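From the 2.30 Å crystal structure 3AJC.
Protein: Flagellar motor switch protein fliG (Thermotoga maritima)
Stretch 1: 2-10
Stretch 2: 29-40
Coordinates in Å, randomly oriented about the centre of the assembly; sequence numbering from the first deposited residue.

Stretch 1 (2-10) VKPFSFVRD
Stretch 2 (29-40) AVVLSYLDPPVA

The heart of this contact is the ring of Phe5, whose CA-to-CB bond points toward stretch 2. With chi1 at -61° (m) and chi2 at -74°, the ring packs against Val30 and Val31 of the helix that includes residues 29-33. Val31 covers one face: its CA sits 4.1 Å from the centroid of the Phe5 ring, only 6° off the ring normal, a CH-pi contact in which a weakly polarized C-H meets the pi electrons. The t rotamer of Val31 brings CG2 to 3.5 Å from Phe5 CE1, while CG1 of Val30, also t, lies 4.3 Å from Phe5 CE2. A flat, wide phenyl suits this place because it offers a face to Val31 while other ring atoms reach Val30 and the CB of Tyr34.

Tyr34 is the other large partner, and Tyr34 CA lies 6.7 Å from Phe5 CA, which sets the register here. Its CB approaches Phe5 CD2 at 3.6 Å. With chi1 at -88° (m) and chi2 at 104°, its ring meets that of Phe5 obliquely, the centroids 5.5 Å apart and the planes at 36°. Pro4 lies over one face of the Tyr34 ring, CB being 4.2 Å from the ring centroid and 18° off the normal; proline's compact ring offers C-H groups to such a face without a flexible chain to order. The neighboring Lys3, extended with all four chi angles t, brings its CE to the edge of the same ring, 4.1 Å from Tyr34 CD2.

The backbone of stretch 1 turns sharply here. Lys3 to Ser6 form a type II beta turn, with Pro4 at -57/145 and Phe5 at 67/10, and Ser6 N lies 3.1 Å from Lys3 O, a hydrogen bond whose acceptor is less surely placed. Val8 N then bonds to Phe5 O at 2.9 Å, and residues 8-10 take helical angles without regular helical bonds. In stretch 2, Tyr34 (-95/-9) and Leu35 (-97/168) lead to Asp36, at the N-cap position before the helix that starts at Pro37. Proline suits that first turn, where its missing N-H costs no helical bond.

Beyond Phe5, Leu35 (m, t) sends CD2 to 3.5 Å from Val8 CG1 and 4.1 Å from Phe5 CB, so one methyl serves both. Val8 CG1 also reaches Val39 CG1, at 4.3 Å. Valine, branched at CB, has few rotamers to give up on packing; Val39 is t, whereas Val8 has chi1 at 141°, between wells.

At the polar edge Arg9 CA and Val39 CA are 8.3 Å apart; both chains advance from the Phe5-Tyr34 pair to this one, so they run in roughly the same direction. The Arg9 guanidinium (chi1 -88°, m; chi2 -148°, off; chi3 172°, t; chi4 -169°) meets Val39 at its edge, Arg9 NE to Val39 CG2 at 3.6 Å. Asp36 (chi1 -170°, t; chi2 33°) forms a long salt bridge, Arg9 NH2 to Asp36 OD2 at 3.6 Å. The oxygen lies well out of the guanidinium plane, so charge alone holds the pair. No direct hydrogen bond crosses between the stretches; instead one water donates to Pro4 O at 2.6 Å and to Tyr34 O at 2.7 Å, joining two carbonyls that cannot bond each other.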

# COMPACT_ATOMS: atom_id res chain seq x y z
N VAL A 2 22.76 3.76 9.31
CA VAL A 2 21.40 3.44 9.91
C VAL A 2 20.36 4.39 9.39
O VAL A 2 20.69 5.48 8.90
CB VAL A 2 21.45 3.54 11.44
CG1 VAL A 2 21.93 2.24 12.03
CG2 VAL A 2 22.32 4.63 11.76
N LYS A 3 19.10 3.98 9.51
CA LYS A 3 18.01 4.78 8.99
C LYS A 3 17.57 5.91 9.93
O LYS A 3 17.52 5.75 11.17
CB LYS A 3 16.84 3.88 8.68
CG LYS A 3 15.84 4.56 7.76
CD LYS A 3 14.75 3.63 7.27
CE LYS A 3 13.96 4.27 6.14
NZ LYS A 3 12.80 3.37 5.90
N PRO A 4 17.27 7.09 9.35
CA PRO A 4 16.84 8.27 10.09
C PRO A 4 15.59 7.96 10.93
O PRO A 4 14.75 7.15 10.53
CB PRO A 4 16.59 9.29 8.98
CG PRO A 4 17.53 8.88 7.87
CD PRO A 4 17.40 7.37 7.91
N PHE A 5 15.51 8.58 12.11
CA PHE A 5 14.35 8.40 13.00
C PHE A 5 14.28 7.00 13.53
O PHE A 5 13.27 6.64 14.13
CB PHE A 5 13.04 8.75 12.28
CG PHE A 5 13.02 10.17 11.84
CD1 PHE A 5 12.82 11.18 12.76
CD2 PHE A 5 13.33 10.52 10.53
CE1 PHE A 5 12.96 12.51 12.39
CE2 PHE A 5 13.46 11.87 10.17
CZ PHE A 5 13.28 12.85 11.11
N SER A 6 15.32 6.22 13.30
CA SER A 6 15.35 4.86 13.78
C SER A 6 15.23 4.80 15.30
O SER A 6 14.91 3.74 15.81
CB SER A 6 16.63 4.18 13.35
OG SER A 6 17.14 3.40 14.41
N PHE A 7 15.50 5.89 16.02
CA PHE A 7 15.41 5.83 17.48
C PHE A 7 13.95 5.96 17.94
O PHE A 7 13.68 6.02 19.15
CB PHE A 7 16.25 6.96 18.10
CG PHE A 7 15.75 8.34 17.75
CD1 PHE A 7 16.31 9.07 16.70
CD2 PHE A 7 14.59 8.83 18.34
CE1 PHE A 7 15.70 10.25 16.23
CE2 PHE A 7 13.99 10.00 17.87
CZ PHE A 7 14.54 10.70 16.83
N VAL A 8 13.03 5.99 16.98
CA VAL A 8 11.62 6.13 17.31
C VAL A 8 10.99 4.96 18.02
O VAL A 8 10.20 5.16 18.94
CB VAL A 8 10.79 6.47 16.05
CG1 VAL A 8 9.45 5.72 16.08
CG2 VAL A 8 10.50 7.97 16.01
N ARG A 9 11.29 3.73 17.60
CA ARG A 9 10.69 2.59 18.28
C ARG A 9 11.32 2.46 19.66
O ARG A 9 10.84 1.71 20.50
CB ARG A 9 10.88 1.29 17.47
CG ARG A 9 9.77 1.03 16.45
CD ARG A 9 9.52 -0.48 16.24
NE ARG A 9 8.33 -0.73 15.41
CZ ARG A 9 7.76 -1.93 15.24
NH1 ARG A 9 8.26 -3.00 15.84
NH2 ARG A 9 6.69 -2.05 14.46
N ASP A 10 12.39 3.21 19.88
CA ASP A 10 13.08 3.22 21.17
C ASP A 10 12.53 4.31 22.07
O ASP A 10 12.84 4.35 23.26
CB ASP A 10 14.58 3.44 20.98
CG ASP A 10 15.33 2.17 20.68
OD1 ASP A 10 15.17 1.20 21.44
OD2 ASP A 10 16.08 2.15 19.68
N ALA A 29 5.12 15.16 8.40
CA ALA A 29 5.10 14.30 7.23
C ALA A 29 6.46 13.63 7.03
O ALA A 29 6.54 12.43 6.72
CB ALA A 29 4.74 15.10 6.01
N VAL A 30 7.53 14.39 7.21
CA VAL A 30 8.88 13.87 7.04
C VAL A 30 9.23 12.77 8.03
O VAL A 30 9.79 11.73 7.65
CB VAL A 30 9.94 15.00 7.17
CG1 VAL A 30 11.33 14.39 7.34
CG2 VAL A 30 9.91 15.88 5.94
N VAL A 31 8.93 13.01 9.30
CA VAL A 31 9.24 12.02 10.33
C VAL A 31 8.48 10.72 10.11
O VAL A 31 9.05 9.64 10.19
CB VAL A 31 8.89 12.55 11.75
CG1 VAL A 31 9.16 11.45 12.79
CG2 VAL A 31 9.71 13.80 12.06
N LEU A 32 7.18 10.82 9.84
CA LEU A 32 6.35 9.64 9.65
C LEU A 32 6.69 8.85 8.40
O LEU A 32 6.64 7.61 8.41
CB LEU A 32 4.86 10.01 9.62
CG LEU A 32 4.20 10.70 10.83
CD1 LEU A 32 2.69 10.44 10.82
CD2 LEU A 32 4.79 10.17 12.11
N SER A 33 7.03 9.55 7.32
CA SER A 33 7.35 8.87 6.07
C SER A 33 8.61 8.01 6.23
O SER A 33 8.89 7.16 5.38
CB SER A 33 7.53 9.88 4.92
OG SER A 33 8.81 10.48 4.95
N TYR A 34 9.34 8.21 7.32
CA TYR A 34 10.55 7.43 7.59
C TYR A 34 10.30 6.23 8.51
O TYR A 34 11.19 5.39 8.69
CB TYR A 34 11.64 8.30 8.23
CG TYR A 34 12.53 9.00 7.24
CD1 TYR A 34 12.39 10.36 6.98
CD2 TYR A 34 13.51 8.29 6.54
CE1 TYR A 34 13.19 11.01 6.04
CE2 TYR A 34 14.32 8.92 5.60
CZ TYR A 34 14.16 10.28 5.36
OH TYR A 34 14.96 10.93 4.45
N LEU A 35 9.11 6.15 9.07
CA LEU A 35 8.79 5.05 9.98
C LEU A 35 8.06 3.90 9.31
O LEU A 35 7.61 4.00 8.16
CB LEU A 35 7.93 5.57 11.14
CG LEU A 35 8.47 6.76 11.92
CD1 LEU A 35 7.39 7.28 12.87
CD2 LEU A 35 9.74 6.35 12.68
N ASP A 36 7.97 2.80 10.04
CA ASP A 36 7.24 1.64 9.56
C ASP A 36 5.80 2.18 9.57
O ASP A 36 5.40 2.86 10.52
CB ASP A 36 7.43 0.49 10.56
CG ASP A 36 6.91 -0.83 10.03
OD1 ASP A 36 6.99 -1.05 8.80
OD2 ASP A 36 6.45 -1.65 10.86
N PRO A 37 5.03 1.93 8.50
CA PRO A 37 3.64 2.39 8.36
C PRO A 37 2.69 2.15 9.54
O PRO A 37 1.93 3.06 9.91
CB PRO A 37 3.19 1.69 7.08
CG PRO A 37 4.44 1.68 6.25
CD PRO A 37 5.48 1.25 7.27
N PRO A 38 2.69 0.94 10.13
CA PRO A 38 1.77 0.70 11.27
C PRO A 38 2.10 1.66 12.41
O PRO A 38 1.22 2.12 13.14
CB PRO A 38 2.05 -0.76 11.64
CG PRO A 38 2.51 -1.37 10.31
CD PRO A 38 3.42 -0.29 9.77
N VAL A 39 3.39 1.96 12.54
CA VAL A 39 3.86 2.86 13.57
C VAL A 39 3.37 4.26 13.20
O VAL A 39 2.80 4.97 14.04
CB VAL A 39 5.40 2.84 13.64
CG1 VAL A 39 5.90 3.87 14.65
CG2 VAL A 39 5.88 1.44 14.02
N ALA A 40 3.59 4.65 11.95
CA ALA A 40 3.16 5.96 11.47
C ALA A 40 1.66 6.11 11.60
O ALA A 40 1.17 7.17 11.99
CB ALA A 40 3.58 6.17 10.02
O HOH W 1 13.10 5.12 10.56